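Local coordinates for protein Cyclo(L-tyrosyl-L-tyrosyl) synthase (Mycobacterium tuberculosis, PDB 2X9Q) that probably catalyses the ATP-independent joining of two tyrosines, delivered as tyrosyl-tRNA, into cyclo(L-Tyr-L-Tyr), an intermediate on the way to mycocyclosin, at residues I85-G90 with V113-T118; N91-R96 with C252-L257. One frame throughout, in Å; residues are numbered along the deposited sequence.

Overall arrangement
Strand 82-87 runs into the loop that carries Ser88 and Asn91, and helix 96-109 follows. Interaction 1 (85-90 with 113-118) closes the short loop: strand 112-117 returns from that helix beside strand 82-87 and completes a beta-alpha-beta unit. Interaction 2 (91-96 with 252-257) closes a much longer one, bringing the same post-strand loop against the end of strand 249-253, the neighbour of strand 82-87 in the sheet. The two contacts cross along the chain. They meet where Ser88 OG and Tyr253 OH lie 2.5 Å apart, probably hydrogen-bonded, and where Phe94 packs on Val87, joining three adjacent parallel strands at the predicted catalytic site.

Interaction 1 (I85-G90 with V113-T118); sequences IGVSPG and VDFVYT
Ile85 lies alongside Phe115, both side chains leaving the sheet in the same direction, with CG2 of Ile85 3.6 Å from CE1 of the ring. The other branch of Ile85 starts beside its backbone N (chi1 -62°), and its terminal CD1 meets Val113 CG1 at 3.7 Å. Val87 reaches the same ring obliquely, its CG2 3.8 Å from Phe115 CD1. Beneath these apolar contacts, four backbone bonds set the parallel register. Ile85 N donates to Asp114 O, and Val116 N returns to Ile85 O. Val87 N then bonds Val116 O (2.8 Å), and Thr118 N meets Val87 O at 3.1 Å. Beyond the strand end, Pro89 sets CD 3.4 Å from Thr118 O. Thr118 OG1 hydrogen-bonds Glu233, a residue with a possible critical catalytic role, while Ser88, the probable nucleophile, follows Val87 directly. At the other end, Asp114 turns its carboxylate away into salt bridges with Arg168 and Arg112. Helices 96-109 and 133-158 pack on the face bearing Ile85, Val87 and Phe115; helix 220-244 meets Val116 on the other face, and strand 165-169 pairs beyond strand 112-117.

Interaction 2 (N91-R96 with C252-L257); sequences NSYFSR and CYHQSL
Tyr93 and His254 stack face to face, their ring centroids 4.0 Å apart and their planes only 14° from parallel. The two side chains run in opposing senses, each overlapping the other: Tyr93 CD2 lies over the centre of the imidazole, whereas His254 CG sits nearer the rim of the phenol. Tyr93 CD2 also lies over the centre of one face of the Phe94 ring. Tyr253 CE1 comes to the edge of that ring, 3.6 Å from Phe94 CZ, and Tyr253 OH lies there in plane; His254 CE1 is also 3.6 Å from Phe94 CZ, but approaches obliquely. One face of Tyr253 in turn carries His254 ND1 over its centre. His254 CG stands between its backbone N and carbonyl carbon (chi1 55°), and the imidazole lies between Tyr93 and Tyr253.

At the imidazole edge, in plane, a water bridges the segments, 2.8 Å from His254 NE2 and accepting from Asn91 ND2 at 3.1 Å. The other end of that amide is also held: Asn91 OD1 accepts from Tyr93 N at 3.1 Å, an Asx turn that restrains the carboxamide and leaves ND2 facing Tyr253 OH tip to tip, 3.9 Å away. Tyr253 OH is itself hydrogen-bonded to Ser88. Ser95 caps the start of helix 96-109 through Arg98 N, and Arg98 makes a cation-pi contact with Tyr93.

Here the loop following one parallel strand meets the C-terminal end of its neighbour, where Rossmann-type folds place their active sites. Asn91 and Tyr253 probably bind substrate. The fold is related to that of class I aminoacyl-tRNA synthetases.

Interaction 1 (I85-G90 with V113-T118)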
loop_
_atom_site.group_PDB
_atom_site.type_symbol
_atom_site.label_atom_id
_atom_site.label_comp_id
_atom_site.label_asym_id
_atom_site.label_seq_id
_atom_site.Cartn_x
_atom_site.Cartn_y
_atom_site.Cartn_z
ATOM N N ILE A 85 0.526 -2.494 -6.802
ATOM C CA ILE A 85 1.002 -1.134 -6.981
ATOM C C ILE A 85 -0.079 -0.249 -6.348
ATOM O O ILE A 85 -1.137 -0.059 -6.955
ATOM C CB ILE A 85 1.152 -0.862 -8.476
ATOM C CG1 ILE A 85 2.240 -1.877 -9.009
ATOM C CG2 ILE A 85 1.772 0.534 -8.760
ATOM C CD1 ILE A 85 2.623 -1.612 -10.488
ATOM N N GLY A 86 0.148 0.203 -5.122
ATOM C CA GLY A 86 -0.861 0.997 -4.422
ATOM C C GLY A 86 -0.813 2.413 -4.999
ATOM O O GLY A 86 0.272 2.881 -5.429
ATOM N N VAL A 87 -1.978 3.058 -5.108
ATOM C CA VAL A 87 -1.988 4.412 -5.702
ATOM C C VAL A 87 -2.832 5.302 -4.760
ATOM O O VAL A 87 -3.847 4.871 -4.311
ATOM C CB VAL A 87 -2.588 4.405 -7.164
ATOM C CG1 VAL A 87 -2.505 5.818 -7.752
ATOM C CG2 VAL A 87 -1.818 3.440 -8.082
ATOM N N SER A 88 -2.316 6.475 -4.373
ATOM C CA SER A 88 -2.982 7.419 -3.461
ATOM C C SER A 88 -3.649 8.530 -4.277
ATOM O O SER A 88 -3.036 9.087 -5.158
ATOM C CB SER A 88 -1.946 8.141 -2.603
ATOM O OG SER A 88 -1.154 7.144 -1.987
ATOM N N PRO A 89 -4.874 8.879 -3.952
ATOM C CA PRO A 89 -5.597 9.912 -4.718
ATOM C C PRO A 89 -4.995 11.272 -4.318
ATOM O O PRO A 89 -4.377 11.363 -3.252
ATOM C CB PRO A 89 -7.044 9.706 -4.228
ATOM C CG PRO A 89 -6.882 9.296 -2.809
ATOM C CD PRO A 89 -5.705 8.298 -2.874
ATOM N N GLY A 90 -5.069 12.298 -5.160
ATOM C CA GLY A 90 -4.551 13.620 -4.728
ATOM C C GLY A 90 -3.023 13.744 -4.629
ATOM O O GLY A 90 -2.499 14.653 -4.009
ATOM N N VAL A 113 -0.497 -8.241 -11.999
ATOM C CA VAL A 113 -0.246 -6.942 -11.348
ATOM C C VAL A 113 -1.579 -6.322 -11.009
ATOM O O VAL A 113 -2.481 -6.243 -11.900
ATOM C CB VAL A 113 0.518 -5.961 -12.228
ATOM C CG1 VAL A 113 0.631 -4.546 -11.525
ATOM C CG2 VAL A 113 1.887 -6.494 -12.609
ATOM N N ASP A 114 -1.761 -5.884 -9.766
ATOM C CA ASP A 114 -3.052 -5.201 -9.372
ATOM C C ASP A 114 -2.713 -3.785 -8.878
ATOM O O ASP A 114 -1.889 -3.639 -7.930
ATOM C CB ASP A 114 -3.791 -5.940 -8.277
ATOM C CG ASP A 114 -4.554 -7.144 -8.791
ATOM O OD1 ASP A 114 -5.708 -6.965 -9.224
ATOM O OD2 ASP A 114 -4.003 -8.234 -8.854
ATOM N N PHE A 115 -3.237 -2.759 -9.558
ATOM C CA PHE A 115 -3.132 -1.410 -9.080
ATOM C C PHE A 115 -4.285 -1.369 -8.095
ATOM O O PHE A 115 -5.368 -1.866 -8.432
ATOM C CB PHE A 115 -3.517 -0.396 -10.186
ATOM C CG PHE A 115 -2.445 -0.063 -11.124
ATOM C CD1 PHE A 115 -1.408 0.742 -10.715
ATOM C CD2 PHE A 115 -2.470 -0.561 -12.447
ATOM C CE1 PHE A 115 -0.401 1.142 -11.600
ATOM C CE2 PHE A 115 -1.445 -0.204 -13.341
ATOM C CZ PHE A 115 -0.425 0.661 -12.918
ATOM N N VAL A 116 -4.078 -0.818 -6.897
ATOM C CA VAL A 116 -5.178 -0.679 -5.927
ATOM C C VAL A 116 -5.153 0.799 -5.448
ATOM O O VAL A 116 -4.180 1.258 -4.928
ATOM C CB VAL A 116 -4.952 -1.643 -4.729
ATOM C CG1 VAL A 116 -6.010 -1.416 -3.683
ATOM C CG2 VAL A 116 -4.978 -3.173 -5.224
ATOM N N TYR A 117 -6.219 1.554 -5.696
ATOM C CA TYR A 117 -6.229 2.942 -5.266
ATOM C C TYR A 117 -7.031 3.094 -3.994
ATOM O O TYR A 117 -8.072 2.437 -3.770
ATOM C CB TYR A 117 -6.696 3.925 -6.380
ATOM C CG TYR A 117 -8.109 3.670 -6.849
ATOM C CD1 TYR A 117 -8.345 2.734 -7.835
ATOM C CD2 TYR A 117 -9.234 4.333 -6.258
ATOM C CE1 TYR A 117 -9.623 2.461 -8.282
ATOM C CE2 TYR A 117 -10.563 4.045 -6.713
ATOM C CZ TYR A 117 -10.720 3.169 -7.747
ATOM O OH TYR A 117 -11.971 2.765 -8.184
ATOM N N THR A 118 -6.526 3.948 -3.131
ATOM C CA THR A 118 -7.155 4.086 -1.822
ATOM C C THR A 118 -8.413 4.996 -1.957
ATOM O O THR A 118 -8.303 6.093 -2.425
ATOM C CB THR A 118 -6.149 4.537 -0.761
ATOM O OG1 THR A 118 -5.184 3.491 -0.614
ATOM C CG2 THR A 118 -6.868 4.675 0.671
#

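Interaction 2 (N91-R96 with C252-L257)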
loop_
_atom_site.group_PDB
_atom_site.type_symbol
_atom_site.label_atom_id
_atom_site.label_comp_id
_atom_site.label_asym_id
_atom_site.label_seq_id
_atom_site.Cartn_x
_atom_site.Cartn_y
_atom_site.Cartn_z
ATOM N N ASN A 91 -2.292 12.844 -5.276
ATOM C CA ASN A 91 -0.835 12.761 -5.114
ATOM C C ASN A 91 -0.276 12.886 -6.484
ATOM O O ASN A 91 -0.386 11.933 -7.303
ATOM C CB ASN A 91 -0.466 11.406 -4.500
ATOM C CG ASN A 91 0.991 11.321 -4.117
ATOM O OD1 ASN A 91 1.855 11.827 -4.840
ATOM N ND2 ASN A 91 1.276 10.709 -2.942
ATOM N N SER A 92 0.344 14.036 -6.780
ATOM C CA SER A 92 0.796 14.275 -8.170
ATOM C C SER A 92 1.910 13.330 -8.668
ATOM O O SER A 92 2.183 13.264 -9.850
ATOM C CB SER A 92 1.284 15.695 -8.354
ATOM O OG SER A 92 2.313 15.894 -7.378
ATOM N N TYR A 93 2.557 12.592 -7.788
ATOM C CA TYR A 93 3.523 11.556 -8.251
ATOM C C TYR A 93 2.863 10.624 -9.278
ATOM O O TYR A 93 3.492 10.177 -10.244
ATOM C CB TYR A 93 4.013 10.758 -7.015
ATOM C CG TYR A 93 4.958 9.640 -7.380
ATOM C CD1 TYR A 93 6.317 9.901 -7.639
ATOM C CD2 TYR A 93 4.509 8.302 -7.457
ATOM C CE1 TYR A 93 7.229 8.831 -7.962
ATOM C CE2 TYR A 93 5.368 7.277 -7.765
ATOM C CZ TYR A 93 6.733 7.526 -7.999
ATOM O OH TYR A 93 7.560 6.447 -8.335
ATOM N N PHE A 94 1.589 10.304 -9.070
ATOM C CA PHE A 94 0.865 9.375 -9.960
ATOM C C PHE A 94 0.284 10.041 -11.173
ATOM O O PHE A 94 -0.933 10.036 -11.392
ATOM C CB PHE A 94 -0.199 8.511 -9.202
ATOM C CG PHE A 94 0.436 7.677 -8.075
ATOM C CD1 PHE A 94 1.165 6.516 -8.400
ATOM C CD2 PHE A 94 0.323 8.072 -6.717
ATOM C CE1 PHE A 94 1.777 5.730 -7.376
ATOM C CE2 PHE A 94 0.971 7.344 -5.664
ATOM C CZ PHE A 94 1.673 6.138 -6.036
ATOM N N SER A 95 1.178 10.561 -12.001
ATOM C CA SER A 95 0.793 11.178 -13.251
ATOM C C SER A 95 0.429 10.040 -14.196
ATOM O O SER A 95 0.734 8.851 -13.904
ATOM C CB SER A 95 2.012 11.976 -13.799
ATOM O OG SER A 95 2.970 11.009 -14.302
ATOM N N ARG A 96 -0.206 10.381 -15.327
ATOM C CA ARG A 96 -0.463 9.393 -16.361
ATOM C C ARG A 96 0.814 8.684 -16.831
ATOM O O ARG A 96 0.814 7.469 -17.051
ATOM C CB ARG A 96 -1.193 10.053 -17.593
ATOM C CG ARG A 96 -2.727 10.241 -17.352
ATOM C CD ARG A 96 -3.492 8.928 -17.497
ATOM N NE ARG A 96 -3.130 8.390 -18.808
ATOM C CZ ARG A 96 -3.678 8.801 -19.956
ATOM N NH1 ARG A 96 -3.207 8.333 -21.118
ATOM N NH2 ARG A 96 -4.699 9.687 -19.949
ATOM N N CYS A 252 4.141 -2.741 -3.472
ATOM C CA CYS A 252 5.133 -1.740 -3.915
ATOM C C CYS A 252 4.699 -0.323 -3.780
ATOM O O CYS A 252 3.550 0.028 -4.198
ATOM C CB CYS A 252 5.452 -1.944 -5.420
ATOM S SG CYS A 252 6.105 -3.611 -5.715
ATOM N N TYR A 253 5.589 0.526 -3.256
ATOM C CA TYR A 253 5.246 1.965 -3.144
ATOM C C TYR A 253 6.517 2.742 -3.230
ATOM O O TYR A 253 7.587 2.174 -3.062
ATOM C CB TYR A 253 4.512 2.241 -1.789
ATOM C CG TYR A 253 3.676 3.492 -1.777
ATOM C CD1 TYR A 253 2.634 3.648 -2.693
ATOM C CD2 TYR A 253 3.947 4.542 -0.850
ATOM C CE1 TYR A 253 1.865 4.834 -2.723
ATOM C CE2 TYR A 253 3.175 5.732 -0.872
ATOM C CZ TYR A 253 2.156 5.852 -1.793
ATOM O OH TYR A 253 1.357 6.966 -1.823
ATOM N N HIS A 254 6.419 4.040 -3.471
ATOM C CA HIS A 254 7.615 4.834 -3.652
ATOM C C HIS A 254 8.163 5.362 -2.325
ATOM O O HIS A 254 9.136 6.119 -2.353
ATOM C CB HIS A 254 7.369 6.035 -4.606
ATOM C CG HIS A 254 6.226 6.935 -4.199
ATOM N ND1 HIS A 254 4.919 6.542 -4.251
ATOM C CD2 HIS A 254 6.206 8.243 -3.798
ATOM C CE1 HIS A 254 4.132 7.515 -3.818
ATOM N NE2 HIS A 254 4.891 8.558 -3.519
ATOM N N GLN A 255 7.538 5.010 -1.204
ATOM C CA GLN A 255 8.050 5.329 0.154
ATOM C C GLN A 255 7.876 4.062 0.988
ATOM O O GLN A 255 6.900 3.361 0.785
ATOM C CB GLN A 255 7.148 6.375 0.842
ATOM C CG GLN A 255 7.209 7.758 0.266
ATOM C CD GLN A 255 5.990 8.606 0.678
ATOM O OE1 GLN A 255 5.200 8.238 1.566
ATOM N NE2 GLN A 255 5.816 9.734 -0.001
ATOM N N SER A 256 8.732 3.768 1.983
ATOM C CA SER A 256 8.435 2.538 2.775
ATOM C C SER A 256 7.154 2.711 3.598
ATOM O O SER A 256 6.829 3.802 4.032
ATOM C CB SER A 256 9.610 1.995 3.620
ATOM O OG SER A 256 10.072 3.060 4.376
ATOM N N LEU A 257 6.362 1.652 3.654
ATOM C CA LEU A 257 5.181 1.615 4.470
ATOM C C LEU A 257 5.518 2.013 5.933
ATOM O O LEU A 257 6.519 1.536 6.470
ATOM C CB LEU A 257 4.758 0.157 4.454
ATOM C CG LEU A 257 3.580 -0.197 5.330
ATOM C CD1 LEU A 257 2.342 0.396 4.583
ATOM C CD2 LEU A 257 3.565 -1.774 5.578
HETATM O O HOH W 1 4.278 11.029 -2.445
#